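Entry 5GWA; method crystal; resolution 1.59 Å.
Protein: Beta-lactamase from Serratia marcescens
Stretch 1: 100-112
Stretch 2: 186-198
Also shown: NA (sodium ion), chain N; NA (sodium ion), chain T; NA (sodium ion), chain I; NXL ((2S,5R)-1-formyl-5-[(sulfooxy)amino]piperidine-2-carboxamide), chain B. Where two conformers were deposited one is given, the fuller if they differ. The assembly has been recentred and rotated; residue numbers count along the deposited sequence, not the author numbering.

Stretch 1 (100-112) FSEIIKSTVSHSD
Stretch 2 186-198: DFLLNTMIETTTG

Residues 100-109 form a helix, and 186-193 belong to another that begins earlier in the chain. The axes run in the same general direction, crossing at -42° with a closest approach of 9.0 Å. They converge toward their C-terminal ends: Ser 101 and Phe 187 CA atoms lie 8.7 Å apart, Ser 109 and Thr 195 CA atoms 3.7 Å. Together the stretches bury 596 Å².

Phe 187 (chi1 t, chi2 73°) points toward the first helix. Its CE2 lies 3.8 Å from Ile 104 CG2, and Lys 105 CE meets the ring edge, 3.6 Å from CE1. Lys 105 is m, then fully extended, so NZ reaches a water shared with Glu 194 OE1.

Thr 191 is the knob among Ile 104, Lys 105, Val 108 and Ser 109. Its m rotamer returns OG1 to Phe 187 O (2.7 Å) and leaves CG2 3.7 Å from Val 108 CB. Val 108 (t) sets CG1 4.0 Å from Met 192 CG.

Small Ser 109 suits the tight end. In rotamer m its OG donates to Thr 191 O (2.7 Å). Thr 196 N donates to Ser 109 O (3.1 Å, 166°).

His 110 (m, chi2 82°) turns one ring face to Thr 196 OG1 (p), 3.3 Å from NE2. Ser 111 (phi/psi 54/35, chi1 -146°) donates from OG to NXL OAG (2.8 Å).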

# COMPACT_ATOMS: atom_id res chain seq x y z
N PHE A 100 -18.78 4.29 -10.48
CA PHE A 100 -17.75 3.83 -11.38
C PHE A 100 -16.74 4.96 -11.59
O PHE A 100 -15.55 4.72 -11.68
CB PHE A 100 -18.33 3.43 -12.73
CG PHE A 100 -19.18 2.22 -12.68
CD1 PHE A 100 -18.63 0.96 -12.66
CD2 PHE A 100 -20.58 2.34 -12.71
CE1 PHE A 100 -19.42 -0.17 -12.60
CE2 PHE A 100 -21.36 1.22 -12.68
CZ PHE A 100 -20.80 -0.04 -12.62
N SER A 101 -17.24 6.19 -11.79
CA SER A 101 -16.35 7.35 -11.97
C SER A 101 -15.30 7.47 -10.85
O SER A 101 -14.09 7.54 -11.12
CB SER A 101 -17.16 8.64 -12.01
OG SER A 101 -16.31 9.76 -12.06
N GLU A 102 -15.76 7.45 -9.62
CA GLU A 102 -14.86 7.63 -8.48
C GLU A 102 -13.88 6.46 -8.45
O GLU A 102 -12.68 6.63 -8.09
CB GLU A 102 -15.65 7.65 -7.16
CG GLU A 102 -14.72 7.85 -5.97
CD GLU A 102 -15.38 8.22 -4.63
OE1 GLU A 102 -16.59 8.53 -4.60
OE2 GLU A 102 -14.65 8.39 -3.63
N ILE A 103 -14.37 5.26 -8.65
CA ILE A 103 -13.50 4.08 -8.56
C ILE A 103 -12.45 4.12 -9.66
O ILE A 103 -11.25 3.88 -9.40
CB ILE A 103 -14.29 2.75 -8.61
CG1 ILE A 103 -15.19 2.64 -7.36
CG2 ILE A 103 -13.33 1.54 -8.70
CD1 ILE A 103 -16.27 1.59 -7.50
N ILE A 104 -12.86 4.44 -10.90
CA ILE A 104 -11.89 4.51 -11.99
C ILE A 104 -10.85 5.61 -11.78
O ILE A 104 -9.66 5.38 -12.02
CB ILE A 104 -12.60 4.74 -13.33
CG1 ILE A 104 -13.47 3.57 -13.66
CG2 ILE A 104 -11.56 5.01 -14.41
CD1 ILE A 104 -14.50 3.83 -14.75
N LYS A 105 -11.25 6.78 -11.26
CA LYS A 105 -10.32 7.88 -11.03
C LYS A 105 -9.30 7.45 -10.00
O LYS A 105 -8.11 7.65 -10.18
CB LYS A 105 -11.02 9.14 -10.53
CG LYS A 105 -11.81 9.85 -11.61
CD LYS A 105 -12.35 11.15 -11.04
CE LYS A 105 -13.29 11.84 -12.01
NZ LYS A 105 -13.69 13.14 -11.43
N SER A 106 -9.73 6.78 -8.94
CA SER A 106 -8.75 6.33 -7.95
C SER A 106 -7.80 5.28 -8.54
O SER A 106 -6.58 5.26 -8.25
CB SER A 106 -9.46 5.78 -6.73
OG SER A 106 -8.51 5.58 -5.67
N THR A 107 -8.39 4.34 -9.27
CA THR A 107 -7.65 3.20 -9.84
C THR A 107 -6.58 3.68 -10.82
O THR A 107 -5.48 3.13 -10.88
CB THR A 107 -8.62 2.26 -10.55
OG1 THR A 107 -9.53 1.75 -9.57
CG2 THR A 107 -7.88 1.10 -11.17
N VAL A 108 -6.94 4.66 -11.66
CA VAL A 108 -6.02 5.12 -12.71
C VAL A 108 -5.13 6.25 -12.22
O VAL A 108 -3.90 6.12 -12.21
CB VAL A 108 -6.77 5.58 -13.97
CG1 VAL A 108 -5.83 6.23 -14.97
CG2 VAL A 108 -7.50 4.41 -14.57
N SER A 109 -5.70 7.33 -11.68
CA SER A 109 -4.88 8.52 -11.32
C SER A 109 -4.06 8.26 -10.07
O SER A 109 -2.95 8.81 -9.94
CB SER A 109 -5.75 9.76 -11.11
OG SER A 109 -6.55 9.93 -12.28
N HIS A 110 -4.58 7.47 -9.14
CA HIS A 110 -3.89 7.19 -7.88
C HIS A 110 -3.48 5.72 -7.75
O HIS A 110 -2.96 5.35 -6.73
CB HIS A 110 -4.75 7.60 -6.71
CG HIS A 110 -4.84 9.07 -6.53
ND1 HIS A 110 -5.69 9.89 -7.24
CD2 HIS A 110 -4.13 9.87 -5.72
CE1 HIS A 110 -5.48 11.14 -6.88
NE2 HIS A 110 -4.53 11.16 -5.96
N SER A 111 -3.65 4.95 -8.82
CA SER A 111 -3.22 3.56 -8.86
C SER A 111 -3.74 2.70 -7.74
O SER A 111 -3.07 1.76 -7.30
CB SER A 111 -1.71 3.47 -8.95
OG SER A 111 -1.33 2.33 -9.73
N ASP A 112 -4.96 2.94 -7.27
CA ASP A 112 -5.51 2.07 -6.24
C ASP A 112 -5.57 0.60 -6.63
O ASP A 112 -6.10 0.24 -7.71
CB ASP A 112 -6.91 2.54 -5.88
CG ASP A 112 -7.37 1.99 -4.57
OD1 ASP A 112 -7.80 0.85 -4.53
OD2 ASP A 112 -7.30 2.72 -3.57
N ASP A 186 -12.91 11.15 -23.32
CA ASP A 186 -12.60 12.38 -22.63
C ASP A 186 -12.32 12.08 -21.17
O ASP A 186 -11.44 12.65 -20.56
CB ASP A 186 -13.78 13.38 -22.73
CG ASP A 186 -13.75 14.18 -24.02
OD1 ASP A 186 -12.63 14.60 -24.40
OD2 ASP A 186 -14.83 14.39 -24.64
N PHE A 187 -13.20 11.28 -20.57
CA PHE A 187 -13.08 10.90 -19.16
C PHE A 187 -11.78 10.17 -18.83
O PHE A 187 -11.04 10.60 -17.90
CB PHE A 187 -14.26 10.03 -18.72
CG PHE A 187 -14.15 9.56 -17.30
CD1 PHE A 187 -14.35 10.41 -16.25
CD2 PHE A 187 -13.84 8.25 -17.05
CE1 PHE A 187 -14.23 9.98 -14.93
CE2 PHE A 187 -13.77 7.79 -15.73
CZ PHE A 187 -13.90 8.66 -14.68
N LEU A 188 -11.44 9.18 -19.63
CA LEU A 188 -10.19 8.45 -19.36
C LEU A 188 -8.98 9.31 -19.62
O LEU A 188 -8.01 9.33 -18.81
CB LEU A 188 -10.13 7.17 -20.16
CG LEU A 188 -8.88 6.32 -19.89
CD1 LEU A 188 -8.67 6.03 -18.40
CD2 LEU A 188 -8.91 5.07 -20.72
N LEU A 189 -9.02 10.08 -20.71
CA LEU A 189 -7.88 10.99 -20.96
C LEU A 189 -7.68 11.98 -19.83
O LEU A 189 -6.55 12.20 -19.37
CB LEU A 189 -8.03 11.71 -22.31
CG LEU A 189 -6.84 12.60 -22.71
CD1 LEU A 189 -5.53 11.87 -22.77
CD2 LEU A 189 -7.09 13.24 -24.07
N ASN A 190 -8.76 12.64 -19.36
CA ASN A 190 -8.62 13.59 -18.28
C ASN A 190 -8.04 12.86 -17.05
O ASN A 190 -7.19 13.41 -16.36
CB ASN A 190 -9.96 14.23 -17.92
CG ASN A 190 -10.36 15.34 -18.88
OD1 ASN A 190 -9.53 16.04 -19.42
ND2 ASN A 190 -11.65 15.57 -18.99
N THR A 191 -8.50 11.63 -16.85
CA THR A 191 -8.11 10.88 -15.65
C THR A 191 -6.57 10.57 -15.71
O THR A 191 -5.82 10.76 -14.71
CB THR A 191 -8.96 9.63 -15.55
OG1 THR A 191 -10.35 10.02 -15.38
CG2 THR A 191 -8.54 8.80 -14.41
N MET A 192 -6.11 10.29 -16.91
CA MET A 192 -4.66 10.06 -17.13
C MET A 192 -3.76 11.29 -17.04
O MET A 192 -2.63 11.23 -16.57
CB MET A 192 -4.48 9.38 -18.48
CG MET A 192 -4.98 7.95 -18.50
SD MET A 192 -4.91 7.16 -20.10
CE MET A 192 -3.13 6.98 -20.24
N ILE A 193 -4.29 12.47 -17.40
CA ILE A 193 -3.60 13.72 -17.13
C ILE A 193 -3.57 14.09 -15.68
O ILE A 193 -2.57 14.60 -15.16
CB ILE A 193 -4.20 14.87 -17.99
CG1 ILE A 193 -4.07 14.54 -19.48
CG2 ILE A 193 -3.50 16.16 -17.67
CD1 ILE A 193 -4.94 15.44 -20.38
N GLU A 194 -4.66 13.72 -14.97
CA GLU A 194 -4.80 13.94 -13.55
C GLU A 194 -3.97 12.99 -12.70
O GLU A 194 -3.93 13.13 -11.49
CB GLU A 194 -6.29 13.83 -13.18
CG GLU A 194 -7.12 15.05 -13.61
CD GLU A 194 -8.63 14.88 -13.55
OE1 GLU A 194 -9.13 13.84 -13.06
OE2 GLU A 194 -9.33 15.84 -13.97
N THR A 195 -3.36 11.99 -13.31
CA THR A 195 -2.47 11.10 -12.57
C THR A 195 -1.49 11.86 -11.70
O THR A 195 -0.83 12.82 -12.17
CB THR A 195 -1.76 10.17 -13.56
OG1 THR A 195 -2.74 9.29 -14.13
CG2 THR A 195 -0.63 9.33 -12.92
N THR A 196 -1.35 11.45 -10.44
CA THR A 196 -0.45 12.10 -9.51
C THR A 196 0.81 11.28 -9.26
O THR A 196 1.77 11.77 -8.65
CB THR A 196 -1.10 12.40 -8.16
OG1 THR A 196 -1.63 11.20 -7.60
CG2 THR A 196 -2.25 13.36 -8.37
N THR A 197 0.77 9.99 -9.61
CA THR A 197 1.90 9.09 -9.36
C THR A 197 3.02 9.36 -10.34
O THR A 197 2.84 9.97 -11.37
CB THR A 197 1.47 7.62 -9.42
OG1 THR A 197 0.99 7.31 -10.74
CG2 THR A 197 0.35 7.38 -8.43
N GLY A 198 4.21 8.92 -9.97
CA GLY A 198 5.33 9.00 -10.89
C GLY A 198 5.71 10.34 -11.43
O GLY A 198 6.08 10.48 -12.57
NA NA N . 2.17 12.49 -12.44
NA NA T . 0.05 13.51 -14.82
NA NA I . -19.06 7.95 -5.59
OAC NXL B . 2.23 -0.90 -10.10
CAN NXL B . 1.25 -0.62 -9.41
N NXL B . 1.21 -0.65 -8.16
CAJ NXL B . 0.13 -0.02 -7.42
CA NXL B . 2.35 -1.17 -7.42
C NXL B . 2.09 -2.41 -6.64
O NXL B . 0.97 -2.87 -6.51
NAA NXL B . 3.15 -2.89 -5.98
CB NXL B . 2.88 -0.08 -6.51
CAH NXL B . 1.79 0.62 -5.73
CAO NXL B . 0.69 1.14 -6.63
NAK NXL B . 1.03 2.28 -7.52
OAL NXL B . 2.31 2.43 -7.81
SAR NXL B . 2.60 3.20 -9.10
OAD NXL B . 2.85 4.53 -8.64
OAE NXL B . 3.78 2.85 -9.81
OAG NXL B . 1.39 2.75 -10.10
O HOH W 1 -11.12 14.75 -11.29
O HOH W 2 -1.00 6.10 -12.14
O HOH W 3 -8.68 11.60 -11.61
O HOH W 4 -1.92 12.44 -4.95
O HOH W 5 -20.58 9.83 -6.77
O HOH W 6 1.96 14.95 -11.38